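Glucose dehydrogenase (Serratia sp. FS14, PDB 7CDY) is a dehydrogenase of the glucose/sorbosone dehydrogenase family, folded as a beta-propeller and modelled with a bound calcium ion. Local coordinates at residues L160-L163 / V169-D172; W206-G211 / L285-L290. One frame throughout, in Å; residues are numbered along the deposited sequence.

In the fold
Both interactions belong to the beta-propeller, but they hold different parts of it. Interaction 1 is local. It ties strand 160-163 to the loop that follows it within one blade, and its centre lies about 18 Å from the centre of the chain. Its chemistry is mainly charged, a salt bridge and a water bridge, with a proline packed on the guanidinium. R162, L163 and P170 are buried and D172 is exposed. Interaction 2 lies deeper, about 9 Å from the chain centre. It packs the faces of two successive blades through strands 205-210 and 284-289, and aromatic and aliphatic groups meet without a hydrogen bond between the segments. The centres of interaction 1 and interaction 2 are about 23 Å apart, and the two share no strand.

Interaction 1: residues L160-L163 / V169-D172; sequences LVRL and VPPD
R162 reaches from strand 160-163 into the loop 169-172 and meets P170 and D172. Its CB and CG run straight out from the backbone, with CG anti to the backbone N. The chain then bends at chi3 (68°), which brings the guanidinium across the proline ring at a slant. R162 CZ lies 3.9 Å from P170 CB, and R162 NH2 comes closer to the same P170 CB, at 3.5 Å. The proline thus packs over one face of the guanidinium, off centre, over the outer part of the group. The R162 backbone joins in, as R162 O is 3.4 Å from P170 CD.

The two end nitrogens work differently. R162 NH2 makes a salt bridge to D172 OD1 at 2.9 Å, with an N-H...O angle of 147°. OD1 lies near the guanidinium plane, but the nitrogen comes to it from above the carboxylate plane, 63° out of it. R162 NH1 donates to water 1 at 3.1 Å, and this water donates in turn to D172 OD2 at 2.7 Å. Both carboxylate oxygens are therefore tied to the arginine, one directly and one through water.

NH2 also bonds to N173 OD1, and R162 makes a cation-pi contact with Y136. These partners probably help hold the group in place. The arrangement joins the third strand of a four-stranded antiparallel blade of the beta-propeller to the long loop that leads to its last strand, 185-187.

Interaction 2: residues W206-G211 / L285-L290; sequences WEHEHG and LFIGAL
W206, H208 and H210 face L285, I287 and L290 between two neighbouring blades of the beta-propeller. Each segment lies on the second strand of a four-stranded antiparallel sheet. The two segments run in nearly the same direction, 19° apart, but they do not pair. H208 and I287 have their CA atoms 8.9 Å apart, and side chains fill the space between the sheets.

H208 and I287 form the middle of the contact. Their side chains lie alongside each other, pointing opposite ways. I287 CG2 comes within 3.5 Å of H208 NE2 and approaches the ring obliquely, while I287 CG1 is 3.9 Å from H208 CD2. At one end, the six-membered ring of W206 meets a leucine methyl, with W206 CE3 3.9 Å from L285 CD2. At the other end the contact is looser. L290 CD1 sits at the edge of the H210 imidazole, 4.2 Å from H210 CE1.

The next shell packs around these side chains. M270 on strand 267-273 touches both H208 and L285, and F272 meets W206 edge-to-face. L298 backs I287. H210 NE2 is bonded to Q194 OE1 on the first strand of its own sheet. On the adjacent strand E217, a calcium ligand, pairs with E209 through the backbone, and the ion lies about 10 Å from the H208 side chain. H208 CG sits between the backbone N and the carbonyl carbon (chi1 71°). From there the ring reaches the other blade, where H208 NE2 is hydrogen-bonded to the backbone O of G269.

Interaction 1: residues L160-L163 / V169-D172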
ATOM      1  N   LEU A 160       3.461   6.264   9.134  1.00  8.43           N
ATOM      2  CA  LEU A 160       4.233   5.139   8.631  0.59  9.64           C
ATOM      3  C   LEU A 160       4.954   4.529   9.824  1.00  8.47           C
ATOM      4  O   LEU A 160       5.562   5.257  10.616  1.00 10.76           O
ATOM      5  CB  LEU A 160       5.243   5.628   7.596  0.59 11.65           C
ATOM      6  CG  LEU A 160       6.134   4.602   6.908  0.59  9.99           C
ATOM      7  CD1 LEU A 160       5.310   3.493   6.282  0.59 12.11           C
ATOM      8  CD2 LEU A 160       6.995   5.273   5.861  0.59 12.79           C
ATOM      9  N   VAL A 161       4.871   3.207   9.967  1.00  8.19           N
ATOM     10  CA  VAL A 161       5.417   2.488  11.111  1.00  8.71           C
ATOM     11  C   VAL A 161       6.533   1.581  10.609  1.00  9.22           C
ATOM     12  O   VAL A 161       6.457   1.053   9.496  1.00  9.88           O
ATOM     13  CB  VAL A 161       4.277   1.672  11.762  1.00 10.40           C
ATOM     14  CG1 VAL A 161       4.793   0.455  12.521  1.00 11.79           C
ATOM     15  CG2 VAL A 161       3.433   2.569  12.660  1.00 10.76           C
ATOM     16  N   ARG A 162       7.590   1.422  11.417  1.00  9.28           N
ATOM     17  CA  ARG A 162       8.666   0.473  11.128  1.00  9.69           C
ATOM     18  C   ARG A 162       8.826  -0.471  12.306  1.00 10.42           C
ATOM     19  O   ARG A 162       9.036  -0.020  13.442  1.00 10.74           O
ATOM     20  CB  ARG A 162      10.002   1.163  10.861  1.00 11.11           C
ATOM     21  CG  ARG A 162      11.090   0.166  10.455  1.00 12.22           C
ATOM     22  CD  ARG A 162      12.452   0.811  10.222  1.00 14.48           C
ATOM     23  NE  ARG A 162      13.029   1.321  11.459  1.00 15.29           N
ATOM     24  CZ  ARG A 162      14.266   1.078  11.888  1.00 20.10           C
ATOM     25  NH1 ARG A 162      15.093   0.303  11.200  1.00 23.54           N
ATOM     26  NH2 ARG A 162      14.666   1.626  13.023  1.00 19.09           N
ATOM     27  N   LEU A 163       8.753  -1.778  12.037  1.00  9.50           N
ATOM     28  CA  LEU A 163       8.871  -2.829  13.044  1.00  9.60           C
ATOM     29  C   LEU A 163       9.884  -3.874  12.594  1.00 11.37           C
ATOM     30  O   LEU A 163      10.276  -3.935  11.429  1.00 10.44           O
ATOM     31  CB  LEU A 163       7.528  -3.521  13.296  1.00 10.78           C
ATOM     32  CG  LEU A 163       6.368  -2.613  13.708  1.00 12.37           C
ATOM     33  CD1 LEU A 163       5.071  -3.404  13.756  1.00 14.64           C
ATOM     34  CD2 LEU A 163       6.654  -1.946  15.046  1.00 14.70           C
ATOM     35  N   VAL A 169       9.565  -3.204  18.328  1.00 13.42           N
ATOM     36  CA  VAL A 169      10.058  -1.859  18.030  1.00 14.75           C
ATOM     37  C   VAL A 169      11.574  -1.875  17.888  1.00 14.40           C
ATOM     38  O   VAL A 169      12.272  -2.227  18.854  1.00 15.23           O
ATOM     39  CB  VAL A 169       9.664  -0.873  19.135  1.00 16.76           C
ATOM     40  CG1 VAL A 169      10.255   0.503  18.845  1.00 19.59           C
ATOM     41  CG2 VAL A 169       8.153  -0.792  19.248  1.00 18.90           C
ATOM     42  N   PRO A 170      12.132  -1.493  16.744  1.00 12.32           N
ATOM     43  CA  PRO A 170      13.582  -1.307  16.645  1.00 14.95           C
ATOM     44  C   PRO A 170      14.030  -0.160  17.531  1.00 16.01           C
ATOM     45  O   PRO A 170      13.405   0.915  17.541  1.00 15.61           O
ATOM     46  CB  PRO A 170      13.796  -0.971  15.160  1.00 16.77           C
ATOM     47  CG  PRO A 170      12.536  -1.441  14.472  1.00 13.74           C
ATOM     48  CD  PRO A 170      11.453  -1.222  15.465  1.00 11.60           C
ATOM     49  N   PRO A 171      15.113  -0.336  18.293  1.00 15.02           N
ATOM     50  CA  PRO A 171      15.489   0.696  19.276  1.00 14.72           C
ATOM     51  C   PRO A 171      15.986   1.994  18.663  1.00 14.50           C
ATOM     52  O   PRO A 171      16.091   2.990  19.388  1.00 16.37           O
ATOM     53  CB  PRO A 171      16.571   0.012  20.123  1.00 16.49           C
ATOM     54  CG  PRO A 171      17.135  -1.037  19.237  1.00 17.00           C
ATOM     55  CD  PRO A 171      15.999  -1.514  18.354  1.00 17.05           C
ATOM     56  N   ASP A 172      16.309   2.026  17.374  1.00 12.66           N
ATOM     57  CA  ASP A 172      16.704   3.266  16.723  1.00 15.91           C
ATOM     58  C   ASP A 172      15.554   3.956  15.994  1.00 13.51           C
ATOM     59  O   ASP A 172      15.795   4.921  15.257  1.00 16.16           O
ATOM     60  CB  ASP A 172      17.901   3.046  15.796  1.00 20.06           C
ATOM     61  CG  ASP A 172      17.653   1.972  14.753  1.00 25.05           C
ATOM     62  OD1 ASP A 172      16.752   1.126  14.944  1.00 22.87           O
ATOM     63  OD2 ASP A 172      18.379   1.972  13.739  1.00 34.28           O
TER
HETATM   64  O   HOH W   1      17.909  -0.208  12.260  1.00 34.01           O

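Interaction 2: residues W206-G211 / L285-L290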
ATOM      1  N   TRP A 206       9.843   4.563  -0.493  1.00 10.04           N
ATOM      2  CA  TRP A 206       8.999   5.625  -1.028  1.00  9.83           C
ATOM      3  C   TRP A 206       7.540   5.288  -0.742  1.00  9.94           C
ATOM      4  O   TRP A 206       7.168   4.119  -0.558  1.00  9.75           O
ATOM      5  CB  TRP A 206       9.191   5.795  -2.538  1.00 11.06           C
ATOM      6  CG  TRP A 206      10.540   6.324  -2.988  1.00 10.31           C
ATOM      7  CD1 TRP A 206      11.750   6.202  -2.349  1.00 13.91           C
ATOM      8  CD2 TRP A 206      10.804   7.021  -4.214  1.00 10.40           C
ATOM      9  NE1 TRP A 206      12.739   6.810  -3.105  1.00 12.65           N
ATOM     10  CE2 TRP A 206      12.179   7.316  -4.250  1.00 11.23           C
ATOM     11  CE3 TRP A 206       9.998   7.432  -5.279  1.00 10.83           C
ATOM     12  CZ2 TRP A 206      12.772   8.004  -5.322  1.00 12.30           C
ATOM     13  CZ3 TRP A 206      10.586   8.117  -6.342  1.00 12.71           C
ATOM     14  CH2 TRP A 206      11.958   8.390  -6.353  1.00 12.40           C
ATOM     15  N   GLU A 207       6.705   6.328  -0.728  1.00  9.56           N
ATOM     16  CA  GLU A 207       5.315   6.208  -0.312  1.00  9.01           C
ATOM     17  C   GLU A 207       4.467   7.108  -1.193  1.00  9.26           C
ATOM     18  O   GLU A 207       4.945   8.134  -1.684  1.00 10.18           O
ATOM     19  CB  GLU A 207       5.176   6.606   1.172  1.00  9.41           C
ATOM     20  CG  GLU A 207       3.762   6.661   1.731  1.00 10.05           C
ATOM     21  CD  GLU A 207       3.143   8.048   1.709  1.00 11.11           C
ATOM     22  OE1 GLU A 207       3.673   8.959   1.036  1.00 12.87           O
ATOM     23  OE2 GLU A 207       2.085   8.208   2.358  1.00 10.05           O
ATOM     24  N   HIS A 208       3.201   6.740  -1.384  1.00  8.19           N
ATOM     25  CA  HIS A 208       2.260   7.688  -1.973  1.00  7.75           C
ATOM     26  C   HIS A 208       0.929   7.632  -1.235  1.00  8.32           C
ATOM     27  O   HIS A 208       0.629   6.667  -0.523  1.00  8.44           O
ATOM     28  CB  HIS A 208       2.169   7.612  -3.513  1.00  8.48           C
ATOM     29  CG  HIS A 208       1.506   6.383  -4.053  1.00  8.27           C
ATOM     30  ND1 HIS A 208       0.230   5.998  -3.700  1.00  8.40           N
ATOM     31  CD2 HIS A 208       1.918   5.503  -4.998  1.00  9.14           C
ATOM     32  CE1 HIS A 208      -0.100   4.913  -4.382  1.00  8.52           C
ATOM     33  NE2 HIS A 208       0.903   4.594  -5.180  1.00  9.43           N
ATOM     34  N   GLU A 209       0.134   8.690  -1.393  1.00  8.51           N
ATOM     35  CA  GLU A 209      -1.103   8.784  -0.629  1.00  8.24           C
ATOM     36  C   GLU A 209      -2.114   9.638  -1.375  1.00  8.36           C
ATOM     37  O   GLU A 209      -1.758  10.526  -2.151  1.00  8.70           O
ATOM     38  CB  GLU A 209      -0.870   9.360   0.778  1.00  8.68           C
ATOM     39  CG  GLU A 209      -0.154  10.704   0.791  1.00  8.76           C
ATOM     40  CD  GLU A 209       0.179  11.132   2.204  1.00  8.53           C
ATOM     41  OE1 GLU A 209      -0.541  11.974   2.772  1.00  9.55           O
ATOM     42  OE2 GLU A 209       1.148  10.589   2.781  1.00 10.48           O
ATOM     43  N   HIS A 210      -3.381   9.380  -1.075  1.00  8.85           N
ATOM     44  CA  HIS A 210      -4.487  10.169  -1.594  1.00  8.14           C
ATOM     45  C   HIS A 210      -4.552  11.510  -0.888  1.00  7.96           C
ATOM     46  O   HIS A 210      -4.446  11.586   0.346  1.00  8.49           O
ATOM     47  CB  HIS A 210      -5.809   9.457  -1.304  1.00  9.86           C
ATOM     48  CG  HIS A 210      -5.987   8.178  -2.053  1.00  9.26           C
ATOM     49  ND1 HIS A 210      -6.561   8.130  -3.305  1.00 11.80           N
ATOM     50  CD2 HIS A 210      -5.680   6.899  -1.728  1.00 10.84           C
ATOM     51  CE1 HIS A 210      -6.587   6.875  -3.724  1.00  9.85           C
ATOM     52  NE2 HIS A 210      -6.054   6.109  -2.788  1.00 11.46           N
ATOM     53  N   GLY A 211      -4.747  12.568  -1.670  1.00  8.25           N
ATOM     54  CA  GLY A 211      -5.263  13.801  -1.135  1.00  9.52           C
ATOM     55  C   GLY A 211      -6.760  13.730  -1.032  1.00  9.86           C
ATOM     56  O   GLY A 211      -7.387  12.725  -1.383  1.00 10.26           O
ATOM     57  N   LEU A 285       8.891   4.440 -12.220  1.00 13.11           N
ATOM     58  CA  LEU A 285       8.022   4.097 -11.102  1.00 11.78           C
ATOM     59  C   LEU A 285       6.598   4.069 -11.635  1.00 11.25           C
ATOM     60  O   LEU A 285       6.134   5.049 -12.228  1.00 11.07           O
ATOM     61  CB  LEU A 285       8.159   5.150 -10.001  1.00 13.14           C
ATOM     62  CG  LEU A 285       7.175   5.058  -8.838  1.00 11.50           C
ATOM     63  CD1 LEU A 285       7.327   3.712  -8.148  1.00 14.63           C
ATOM     64  CD2 LEU A 285       7.395   6.204  -7.855  1.00 15.97           C
ATOM     65  N   PHE A 286       5.922   2.947 -11.459  1.00  9.79           N
ATOM     66  CA  PHE A 286       4.562   2.777 -11.949  1.00  8.91           C
ATOM     67  C   PHE A 286       3.572   2.861 -10.791  1.00  9.02           C
ATOM     68  O   PHE A 286       3.791   2.268  -9.727  1.00 10.61           O
ATOM     69  CB  PHE A 286       4.432   1.419 -12.640  1.00 12.61           C
ATOM     70  CG  PHE A 286       5.133   1.351 -13.961  1.00 11.20           C
ATOM     71  CD1 PHE A 286       6.470   0.981 -14.049  1.00 12.44           C
ATOM     72  CD2 PHE A 286       4.460   1.675 -15.120  1.00 10.88           C
ATOM     73  CE1 PHE A 286       7.113   0.923 -15.275  1.00 16.03           C
ATOM     74  CE2 PHE A 286       5.087   1.611 -16.352  1.00 14.70           C
ATOM     75  CZ  PHE A 286       6.423   1.234 -16.424  1.00 17.14           C
ATOM     76  N   ILE A 287       2.471   3.588 -11.008  1.00 10.09           N
ATOM     77  CA  ILE A 287       1.476   3.859  -9.975  1.00  9.89           C
ATOM     78  C   ILE A 287       0.089   3.698 -10.578  1.00  8.60           C
ATOM     79  O   ILE A 287      -0.180   4.229 -11.657  1.00  9.44           O
ATOM     80  CB  ILE A 287       1.650   5.288  -9.422  1.00  8.99           C
ATOM     81  CG1 ILE A 287       3.008   5.429  -8.711  1.00 10.01           C
ATOM     82  CG2 ILE A 287       0.480   5.664  -8.505  1.00 10.74           C
ATOM     83  CD1 ILE A 287       3.380   6.873  -8.389  1.00 10.62           C
ATOM     84  N   GLY A 288      -0.806   2.987  -9.903  1.00  8.71           N
ATOM     85  CA  GLY A 288      -2.161   2.863 -10.409  1.00  9.74           C
ATOM     86  C   GLY A 288      -2.984   4.110 -10.134  1.00  8.21           C
ATOM     87  O   GLY A 288      -2.751   4.839  -9.170  1.00  9.30           O
ATOM     88  N   ALA A 289      -3.964   4.358 -11.007  1.00 10.03           N
ATOM     89  CA  ALA A 289      -4.947   5.421 -10.816  1.00 10.38           C
ATOM     90  C   ALA A 289      -6.333   4.792 -10.742  1.00 10.17           C
ATOM     91  O   ALA A 289      -6.784   4.152 -11.705  1.00 12.03           O
ATOM     92  CB  ALA A 289      -4.875   6.464 -11.937  1.00 11.26           C
ATOM     93  N   LEU A 290      -6.987   4.939  -9.586  1.00  9.29           N
ATOM     94  CA  LEU A 290      -8.355   4.454  -9.424  1.00 10.27           C
ATOM     95  C   LEU A 290      -9.357   5.368 -10.124  1.00 11.19           C
ATOM     96  O   LEU A 290     -10.071   4.941 -11.039  1.00 13.73           O
ATOM     97  CB  LEU A 290      -8.698   4.318  -7.936  1.00 11.49           C
ATOM     98  CG  LEU A 290      -7.917   3.262  -7.158  1.00 10.09           C
ATOM     99  CD1 LEU A 290      -8.066   3.501  -5.649  1.00 11.24           C
ATOM    100  CD2 LEU A 290      -8.381   1.865  -7.507  1.00  9.83           C
TER